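PDB 3BDV: uncharacterized protein DUF1234 from Pectobacterium atrosepticum SCRI1043, which is a putative YdeN-like hydrolase of the alpha/beta-hydrolase fold, whose reaction and substrate are not established and which binds calcium in the crystal. Local coordinates for residues A[19-24]-A[76-81]; A[81-86]-A[113-118]; A[102-107]-A[126-131]. All coordinates share one frame; numbering follows the deposited sequence.

Contact 1 (A[19-24]-A[76-81])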
loop_
_atom_site.group_PDB
_atom_site.type_symbol
_atom_site.label_atom_id
_atom_site.label_comp_id
_atom_site.label_asym_id
_atom_site.label_seq_id
_atom_site.Cartn_x
_atom_site.Cartn_y
_atom_site.Cartn_z
ATOM N N THR A 19 13.165 1.348 -1.430
ATOM C CA THR A 19 12.412 2.245 -2.283
ATOM C C THR A 19 10.929 2.052 -2.033
ATOM O O THR A 19 10.436 0.913 -2.101
ATOM C CB THR A 19 12.741 1.937 -3.759
ATOM O OG1 THR A 19 14.108 2.275 -4.007
ATOM C CG2 THR A 19 11.855 2.710 -4.717
HETATM N N MSE A 20 10.228 3.132 -1.740
HETATM C CA MSE A 20 8.784 3.065 -1.607
HETATM C C MSE A 20 8.159 3.185 -2.978
HETATM O O MSE A 20 8.495 4.096 -3.723
HETATM C CB MSE A 20 8.261 4.229 -0.789
HETATM C CG MSE A 20 8.892 4.404 0.550
HETATM SE SE MSE A 20 8.921 2.888 1.698
HETATM C CE MSE A 20 9.319 3.780 3.368
ATOM N N VAL A 21 7.211 2.301 -3.273
ATOM C CA VAL A 21 6.412 2.381 -4.496
ATOM C C VAL A 21 4.921 2.582 -4.153
ATOM O O VAL A 21 4.300 1.686 -3.599
ATOM C CB VAL A 21 6.632 1.157 -5.395
ATOM C CG1 VAL A 21 5.823 1.322 -6.658
ATOM C CG2 VAL A 21 8.128 0.995 -5.738
ATOM N N LEU A 22 4.375 3.748 -4.516
ATOM C CA LEU A 22 2.966 4.052 -4.328
ATOM C C LEU A 22 2.098 3.422 -5.413
ATOM O O LEU A 22 2.343 3.636 -6.590
ATOM C CB LEU A 22 2.721 5.565 -4.311
ATOM C CG LEU A 22 3.471 6.288 -3.213
ATOM C CD1 LEU A 22 3.560 7.783 -3.608
ATOM C CD2 LEU A 22 2.770 6.080 -1.837
ATOM N N VAL A 23 1.145 2.589 -4.996
ATOM C CA VAL A 23 0.170 1.940 -5.887
ATOM C C VAL A 23 -1.275 2.417 -5.632
ATOM O O VAL A 23 -1.951 1.900 -4.761
ATOM C CB VAL A 23 0.208 0.408 -5.766
ATOM C CG1 VAL A 23 -0.605 -0.240 -6.872
ATOM C CG2 VAL A 23 1.701 -0.116 -5.796
ATOM N N PRO A 24 -1.751 3.409 -6.400
ATOM C CA PRO A 24 -3.143 3.860 -6.279
ATOM C C PRO A 24 -4.149 2.846 -6.773
ATOM O O PRO A 24 -3.788 1.927 -7.533
ATOM C CB PRO A 24 -3.184 5.145 -7.129
ATOM C CG PRO A 24 -1.731 5.569 -7.215
ATOM C CD PRO A 24 -0.991 4.264 -7.331
ATOM N N VAL A 76 11.954 -3.026 -2.619
ATOM C CA VAL A 76 10.835 -2.130 -2.661
ATOM C C VAL A 76 9.838 -2.461 -1.551
ATOM O O VAL A 76 9.671 -3.619 -1.179
ATOM C CB VAL A 76 10.135 -2.200 -4.022
ATOM C CG1 VAL A 76 8.747 -1.672 -3.953
ATOM C CG2 VAL A 76 10.943 -1.445 -5.063
ATOM N N ILE A 77 9.201 -1.428 -1.027
ATOM C CA ILE A 77 7.963 -1.610 -0.260
ATOM C C ILE A 77 6.813 -1.106 -1.097
ATOM O O ILE A 77 6.806 0.064 -1.484
ATOM C CB ILE A 77 7.992 -0.863 1.096
ATOM C CG1 ILE A 77 9.100 -1.442 1.986
ATOM C CG2 ILE A 77 6.637 -0.986 1.774
ATOM C CD1 ILE A 77 9.374 -0.699 3.287
ATOM N N LEU A 78 5.875 -1.995 -1.433
ATOM C CA LEU A 78 4.667 -1.577 -2.198
ATOM C C LEU A 78 3.665 -0.971 -1.239
ATOM O O LEU A 78 3.342 -1.575 -0.235
ATOM C CB LEU A 78 4.035 -2.774 -2.894
ATOM C CG LEU A 78 4.873 -3.431 -4.005
ATOM C CD1 LEU A 78 4.097 -4.609 -4.572
ATOM C CD2 LEU A 78 5.282 -2.416 -5.081
ATOM N N ILE A 79 3.185 0.228 -1.524
ATOM C CA ILE A 79 2.237 0.914 -0.591
ATOM C C ILE A 79 0.959 1.093 -1.430
ATOM O O ILE A 79 0.846 1.975 -2.317
ATOM C CB ILE A 79 2.775 2.246 -0.075
ATOM C CG1 ILE A 79 4.101 2.105 0.681
ATOM C CG2 ILE A 79 1.706 2.964 0.781
ATOM C CD1 ILE A 79 4.804 3.420 1.022
ATOM N N GLY A 80 0.004 0.200 -1.188
ATOM C CA GLY A 80 -1.201 0.131 -1.985
ATOM C C GLY A 80 -2.467 0.691 -1.343
ATOM O O GLY A 80 -2.630 0.591 -0.147
ATOM N N HIS A 81 -3.389 1.185 -2.158
ATOM C CA HIS A 81 -4.705 1.590 -1.671
ATOM C C HIS A 81 -5.791 0.847 -2.437
ATOM O O HIS A 81 -5.808 0.886 -3.664
ATOM C CB HIS A 81 -4.915 3.114 -1.842
ATOM C CG HIS A 81 -6.247 3.617 -1.358
ATOM N ND1 HIS A 81 -7.104 4.358 -2.142
ATOM C CD2 HIS A 81 -6.876 3.452 -0.171
ATOM C CE1 HIS A 81 -8.195 4.640 -1.452
ATOM N NE2 HIS A 81 -8.075 4.118 -0.240
#

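Contact 2 (A[81-86]-A[113-118])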
loop_
_atom_site.group_PDB
_atom_site.type_symbol
_atom_site.label_atom_id
_atom_site.label_comp_id
_atom_site.label_asym_id
_atom_site.label_seq_id
_atom_site.Cartn_x
_atom_site.Cartn_y
_atom_site.Cartn_z
ATOM N N HIS A 81 -3.389 1.185 -2.158
ATOM C CA HIS A 81 -4.705 1.590 -1.671
ATOM C C HIS A 81 -5.791 0.847 -2.437
ATOM O O HIS A 81 -5.808 0.886 -3.664
ATOM C CB HIS A 81 -4.915 3.114 -1.842
ATOM C CG HIS A 81 -6.247 3.617 -1.358
ATOM N ND1 HIS A 81 -7.104 4.358 -2.142
ATOM C CD2 HIS A 81 -6.876 3.452 -0.171
ATOM C CE1 HIS A 81 -8.195 4.640 -1.452
ATOM N NE2 HIS A 81 -8.075 4.118 -0.240
ATOM N N SER A 82 -6.714 0.206 -1.721
ATOM C CA SER A 82 -7.924 -0.358 -2.350
ATOM C C SER A 82 -7.600 -1.387 -3.466
ATOM O O SER A 82 -6.917 -2.384 -3.215
ATOM C CB SER A 82 -8.837 0.778 -2.813
ATOM O OG SER A 82 -10.176 0.291 -2.997
ATOM N N PHE A 83 -8.031 -1.146 -4.711
ATOM C CA PHE A 83 -7.640 -2.026 -5.784
ATOM C C PHE A 83 -6.121 -2.141 -5.938
ATOM O O PHE A 83 -5.601 -3.210 -6.258
ATOM C CB PHE A 83 -8.296 -1.608 -7.103
ATOM C CG PHE A 83 -8.175 -2.646 -8.185
ATOM C CD1 PHE A 83 -9.026 -3.740 -8.208
ATOM C CD2 PHE A 83 -7.309 -2.474 -9.233
ATOM C CE1 PHE A 83 -8.939 -4.708 -9.252
ATOM C CE2 PHE A 83 -7.212 -3.414 -10.249
ATOM C CZ PHE A 83 -8.045 -4.522 -10.266
ATOM N N GLY A 84 -5.419 -1.035 -5.735
ATOM C CA GLY A 84 -3.963 -1.044 -5.730
ATOM C C GLY A 84 -3.385 -2.001 -4.708
ATOM O O GLY A 84 -2.375 -2.646 -4.978
ATOM N N ALA A 85 -4.008 -2.120 -3.539
ATOM C CA ALA A 85 -3.507 -3.027 -2.539
ATOM C C ALA A 85 -3.740 -4.462 -2.964
ATOM O O ALA A 85 -2.915 -5.335 -2.715
ATOM C CB ALA A 85 -4.193 -2.756 -1.177
ATOM N N LEU A 86 -4.907 -4.729 -3.560
ATOM C CA LEU A 86 -5.102 -6.061 -4.164
ATOM C C LEU A 86 -4.044 -6.366 -5.190
ATOM O O LEU A 86 -3.523 -7.492 -5.240
ATOM C CB LEU A 86 -6.488 -6.236 -4.746
ATOM C CG LEU A 86 -7.589 -6.132 -3.688
ATOM C CD1 LEU A 86 -8.975 -6.356 -4.313
ATOM C CD2 LEU A 86 -7.346 -7.044 -2.496
ATOM N N PHE A 113 -14.549 -6.213 -7.154
ATOM C CA PHE A 113 -13.969 -5.961 -8.458
ATOM C C PHE A 113 -13.859 -7.258 -9.269
ATOM O O PHE A 113 -13.109 -7.330 -10.258
ATOM C CB PHE A 113 -12.590 -5.317 -8.265
ATOM C CG PHE A 113 -12.640 -3.927 -7.726
ATOM C CD1 PHE A 113 -13.037 -2.888 -8.511
ATOM C CD2 PHE A 113 -12.278 -3.667 -6.408
ATOM C CE1 PHE A 113 -13.078 -1.611 -7.972
ATOM C CE2 PHE A 113 -12.268 -2.422 -5.911
ATOM C CZ PHE A 113 -12.695 -1.389 -6.668
ATOM N N GLU A 114 -14.661 -8.251 -8.916
ATOM C CA GLU A 114 -14.693 -9.548 -9.637
ATOM C C GLU A 114 -13.324 -10.178 -9.843
ATOM O O GLU A 114 -13.006 -10.706 -10.918
ATOM C CB GLU A 114 -15.429 -9.414 -10.964
ATOM C CG GLU A 114 -16.867 -8.943 -10.794
ATOM C CD GLU A 114 -17.630 -9.003 -12.082
ATOM O OE1 GLU A 114 -18.092 -10.082 -12.454
ATOM O OE2 GLU A 114 -17.764 -7.983 -12.733
ATOM N N ILE A 115 -12.488 -10.091 -8.819
ATOM C CA ILE A 115 -11.187 -10.737 -8.815
ATOM C C ILE A 115 -11.001 -11.661 -7.584
ATOM O O ILE A 115 -9.897 -12.004 -7.177
ATOM C CB ILE A 115 -9.997 -9.749 -8.987
ATOM C CG1 ILE A 115 -9.940 -8.700 -7.859
ATOM C CG2 ILE A 115 -10.019 -9.136 -10.396
ATOM C CD1 ILE A 115 -8.559 -8.081 -7.777
ATOM N N ASP A 116 -12.130 -12.135 -7.097
ATOM C CA ASP A 116 -12.188 -13.190 -6.076
ATOM C C ASP A 116 -11.561 -14.497 -6.524
ATOM O O ASP A 116 -11.236 -15.335 -5.672
ATOM C CB ASP A 116 -13.649 -13.454 -5.672
ATOM C CG ASP A 116 -14.584 -13.627 -6.882
ATOM O OD1 ASP A 116 -14.669 -12.717 -7.764
ATOM O OD2 ASP A 116 -15.278 -14.679 -6.927
ATOM N N ASP A 117 -11.402 -14.679 -7.836
ATOM C CA ASP A 117 -10.732 -15.850 -8.364
ATOM C C ASP A 117 -9.233 -15.675 -8.559
ATOM O O ASP A 117 -8.542 -16.608 -8.954
ATOM C CB ASP A 117 -11.397 -16.306 -9.665
ATOM C CG ASP A 117 -11.381 -15.259 -10.762
ATOM O OD1 ASP A 117 -11.227 -14.039 -10.499
ATOM O OD2 ASP A 117 -11.585 -15.670 -11.922
ATOM N N ARG A 118 -8.723 -14.500 -8.234
ATOM C CA ARG A 118 -7.313 -14.209 -8.413
ATOM C C ARG A 118 -6.567 -13.802 -7.178
ATOM O O ARG A 118 -5.346 -13.726 -7.179
ATOM C CB ARG A 118 -7.199 -13.171 -9.500
ATOM C CG ARG A 118 -7.764 -13.832 -10.782
ATOM C CD ARG A 118 -7.494 -13.125 -11.976
ATOM N NE ARG A 118 -6.087 -13.161 -12.324
ATOM C CZ ARG A 118 -5.566 -12.364 -13.233
ATOM N NH1 ARG A 118 -6.331 -11.467 -13.834
ATOM N NH2 ARG A 118 -4.290 -12.421 -13.508
#

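Contact 3 (A[102-107]-A[126-131])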
loop_
_atom_site.group_PDB
_atom_site.type_symbol
_atom_site.label_atom_id
_atom_site.label_comp_id
_atom_site.label_asym_id
_atom_site.label_seq_id
_atom_site.Cartn_x
_atom_site.Cartn_y
_atom_site.Cartn_z
ATOM N N VAL A 102 5.029 -5.162 2.059
ATOM C CA VAL A 102 3.898 -4.488 1.443
ATOM C C VAL A 102 3.005 -3.917 2.523
ATOM O O VAL A 102 2.852 -4.467 3.613
ATOM C CB VAL A 102 3.081 -5.389 0.451
ATOM C CG1 VAL A 102 3.942 -5.883 -0.713
ATOM C CG2 VAL A 102 2.428 -6.532 1.179
HETATM N N MSE A 103 2.490 -2.736 2.235
HETATM C CA MSE A 103 1.569 -1.995 3.116
HETATM C C MSE A 103 0.275 -1.868 2.349
HETATM O O MSE A 103 0.267 -1.266 1.257
HETATM C CB MSE A 103 2.140 -0.611 3.466
HETATM C CG MSE A 103 1.206 0.235 4.184
HETATM SE SE MSE A 103 2.211 1.681 5.045
HETATM C CE MSE A 103 0.810 2.876 5.445
ATOM N N LEU A 104 -0.788 -2.465 2.884
ATOM C CA LEU A 104 -2.111 -2.595 2.239
ATOM C C LEU A 104 -3.081 -1.698 2.998
ATOM O O LEU A 104 -3.509 -1.985 4.097
ATOM C CB LEU A 104 -2.613 -4.036 2.234
ATOM C CG LEU A 104 -1.629 -5.023 1.641
ATOM C CD1 LEU A 104 -2.071 -6.526 1.654
ATOM C CD2 LEU A 104 -1.263 -4.580 0.214
ATOM N N VAL A 105 -3.453 -0.596 2.365
ATOM C CA VAL A 105 -4.282 0.374 3.041
ATOM C C VAL A 105 -5.678 0.308 2.442
ATOM O O VAL A 105 -5.852 0.565 1.252
ATOM C CB VAL A 105 -3.729 1.804 2.859
ATOM C CG1 VAL A 105 -4.700 2.838 3.576
ATOM C CG2 VAL A 105 -2.265 1.889 3.366
ATOM N N ALA A 106 -6.653 -0.062 3.261
ATOM C CA ALA A 106 -8.048 -0.230 2.783
ATOM C C ALA A 106 -8.091 -1.159 1.555
ATOM O O ALA A 106 -8.657 -0.825 0.509
ATOM C CB ALA A 106 -8.736 1.129 2.483
ATOM N N PRO A 107 -7.526 -2.367 1.691
ATOM C CA PRO A 107 -7.664 -3.315 0.594
ATOM C C PRO A 107 -9.146 -3.555 0.356
ATOM O O PRO A 107 -9.920 -3.627 1.312
ATOM C CB PRO A 107 -6.986 -4.571 1.126
ATOM C CG PRO A 107 -7.125 -4.509 2.483
ATOM C CD PRO A 107 -6.989 -3.043 2.880
ATOM N N VAL A 126 6.102 -12.117 2.083
ATOM C CA VAL A 126 6.895 -11.009 2.636
ATOM C C VAL A 126 6.145 -10.366 3.760
ATOM O O VAL A 126 4.911 -10.461 3.817
ATOM C CB VAL A 126 7.151 -9.930 1.594
ATOM C CG1 VAL A 126 7.906 -10.529 0.419
ATOM C CG2 VAL A 126 5.811 -9.300 1.142
ATOM N N PRO A 127 6.862 -9.656 4.637
ATOM C CA PRO A 127 6.190 -8.898 5.682
ATOM C C PRO A 127 5.144 -7.920 5.150
ATOM O O PRO A 127 5.410 -7.160 4.198
ATOM C CB PRO A 127 7.356 -8.166 6.395
ATOM C CG PRO A 127 8.532 -9.075 6.142
ATOM C CD PRO A 127 8.336 -9.587 4.766
ATOM N N THR A 128 3.976 -7.951 5.793
ATOM C CA THR A 128 2.795 -7.202 5.377
ATOM C C THR A 128 2.107 -6.474 6.558
ATOM O O THR A 128 1.932 -7.019 7.646
ATOM C CB THR A 128 1.815 -8.178 4.681
ATOM O OG1 THR A 128 2.503 -8.857 3.598
ATOM C CG2 THR A 128 0.578 -7.521 4.139
ATOM N N LEU A 129 1.696 -5.253 6.291
ATOM C CA LEU A 129 0.914 -4.452 7.195
ATOM C C LEU A 129 -0.393 -4.047 6.474
ATOM O O LEU A 129 -0.332 -3.522 5.363
ATOM C CB LEU A 129 1.717 -3.217 7.529
ATOM C CG LEU A 129 1.454 -2.345 8.704
ATOM C CD1 LEU A 129 1.653 -3.147 9.986
ATOM C CD2 LEU A 129 2.467 -1.163 8.543
ATOM N N THR A 130 -1.544 -4.226 7.140
ATOM C CA THR A 130 -2.853 -3.922 6.567
ATOM C C THR A 130 -3.585 -2.922 7.451
ATOM O O THR A 130 -3.660 -3.139 8.656
ATOM C CB THR A 130 -3.710 -5.183 6.380
ATOM O OG1 THR A 130 -3.046 -6.060 5.454
ATOM C CG2 THR A 130 -5.141 -4.854 5.811
ATOM N N PHE A 131 -4.124 -1.867 6.862
ATOM C CA PHE A 131 -4.879 -0.857 7.614
ATOM C C PHE A 131 -6.332 -0.986 7.164
ATOM O O PHE A 131 -6.610 -1.001 5.952
ATOM C CB PHE A 131 -4.396 0.549 7.275
ATOM C CG PHE A 131 -2.996 0.813 7.724
ATOM C CD1 PHE A 131 -1.920 0.335 7.026
ATOM C CD2 PHE A 131 -2.752 1.570 8.848
ATOM C CE1 PHE A 131 -0.624 0.560 7.477
ATOM C CE2 PHE A 131 -1.458 1.800 9.279
ATOM C CZ PHE A 131 -0.403 1.291 8.610
#

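Contact 1 (A[19-24]-A[76-81])
Strands 19-23 and 76-81 are parallel neighbours in the central sheet of the alpha/beta-hydrolase fold. Their axes run 4.6 Å apart and cross at -25°, the twist of such a sheet. Thr19 opens the pairing. Its O takes the N-H of Ile77, in the plane of the carbonyl, while its OG1 is hydrogen-bonded to Gln74 NE2. Met20, a selenomethionine, points to the sheet face shared with Leu22, Ile77 and Ile79, which helix 174-185 partly covers. Its CG lies beside the backbone N, and the chain bends at chi2 (-53°). This lays SE alongside Ile77, 3.9 Å from Ile77 CB. Val21 lies on the other face, covered by helix 58-70, where it touches Glu68, a calcium ligand in this crystal. Its N gives a nearly straight bond to Ile77 O (176°), and its O receives Ile79 N at 2.8 Å. Its CG2, anti to the carbonyl carbon, comes within 3.3 Å of Val76 CG1, tighter than usual carbon packing. Val21 CB also meets Leu78 CD2 at 3.8 Å, the two side chains side by side. Leu22 returns to the Met20 face and brings CD2 loosely to Ile79 CG2. Val23 N binds Ile79 O, but from above the carbonyl plane. Across from Val23 lies Gly80, which has no side chain; their CA atoms are 4.5 Å apart, the closest pair of the register. Strand 19-23 ends here and Pro24 lies in the loop that follows. The last bond is His81 N to Val23 O, 3.1 Å long and nearly along the C=O axis.

Contact 2 (A[81-86]-A[113-118])
Two phenylalanines carry much of this contact. Phe83, in the first turn of helix 83-93, presents its edge to the face of Phe113 in a T-shaped stack. The centroids are 5.1 Å apart and the planes are inclined at 65°, so the T is tilted. The touching atom is Phe83 CD1, 3.7 Å from Phe113 CG. It lies over the Phe113 ring toward its rim, not over its centre. Phe83 reaches there with CG anti to the backbone N. Phe113 has its CG beside its own backbone N. Trp61 adds a second edge-to-face partner for Phe83.

Ile115 supplies the aliphatic packing with the tip of its chain. Its CD1 lies 3.7 Å from Phe83 CE1 and 3.9 Å from Leu86 CD1, wedged against residues one turn apart on the helix. Its CG1 takes the crowded position between backbone N and carbonyl carbon.

No hydrogen bond joins the two segments. Each has backbone bonds of its own: Leu86 N binds Ser82 O at 3.1 Å within the helix start, and Arg118 N binds Ile115 O within 113-118. Arg118 NH2 also forms a salt bridge with Asp59 OD1.

Ser82 is the N-cap residue, though its side chain makes no capping bond. Its phi/psi of 58°/-120° is the strained backbone of a tight strand-to-helix turn. With Gly80 and Gly84 it fits the GxSxG pattern, consistent with the nucleophile elbow of alpha/beta hydrolases, here packed against the loop segment 113-118.

Contact 3 (A[102-107]-A[126-131])
A Met-aromatic contact, with selenium in place of sulfur, joins two neighbouring parallel strands of the alpha/beta-hydrolase sheet. Met103, a selenomethionine of strand 99-105, runs extended beyond CG and crosses the ring of Phe131 obliquely. Its SE is 5.0 Å from the ring centroid and well off the ring normal. The methyl comes nearest, with Met103 CE 3.4 Å from Phe131 CE1. Val105 CG2 meets the same ring at CD1, and Trp173 packs edge-to-face with it. Leu104 O lies at the ring's edge, near its plane. Phe131 is therefore held from several directions, on the face of the sheet beside helix 174-185.

The strands run at 12° to one another. Five backbone bonds join the segments. The shortest runs from Leu104 N to Leu129 O at 2.7 Å, nearly straight (174°) and almost along the C=O axis. Phe131 N then returns the link to Leu104 O. Before the regular strand 128-132 begins, Pro127 O already accepts Val102 N at 3.0 Å.

The other face carries Val102, Leu104, Thr128 and Thr130, with helix 83-93 over Val102 and Leu104. In one of the two conformers of Val102, its CG2 lies beside Thr128, 3.4 Å from Thr128 OG1. That hydroxyl gives its hydrogen to Val126 O at 2.9 Å, from above the carbonyl plane. This bond probably holds the rotation in which Thr128 CG2 faces Leu104 CD1. Thr130 OG1 is hydrogen-bonded to Ser153 OG, leaving its methyl to face Pro107. Here the chain leaves strand 99-105, yet the pairing goes one step further. Ala106 N still binds Phe131 O, at 2.9 Å and in the carbonyl plane.

In the fold
Contacts 1 and 3 lie in one parallel sheet, their centres about 10 Å apart. Strands 76-81 and 99-105 are neighbours there, so the two pairings form four consecutive strands, 19-23, 76-81, 99-105 and 128-132. Leu78 O with Met103 N and Gly80 N with Met103 O probably bond them. Centre to centre, contact 2 is about 15 Å from contact 1 and about 13 Å from contact 3. It shares His81 with contact 1, where strand 76-81 turns into helix 83-93. Contact 1 precedes both others along the chain, while contacts 2 and 3 interleave. The probable nucleophile elbow lies at the C-terminal end of inner strand 76-81, and Ser82 N hydrogen-bonds Val105 O, tying it to the next strand.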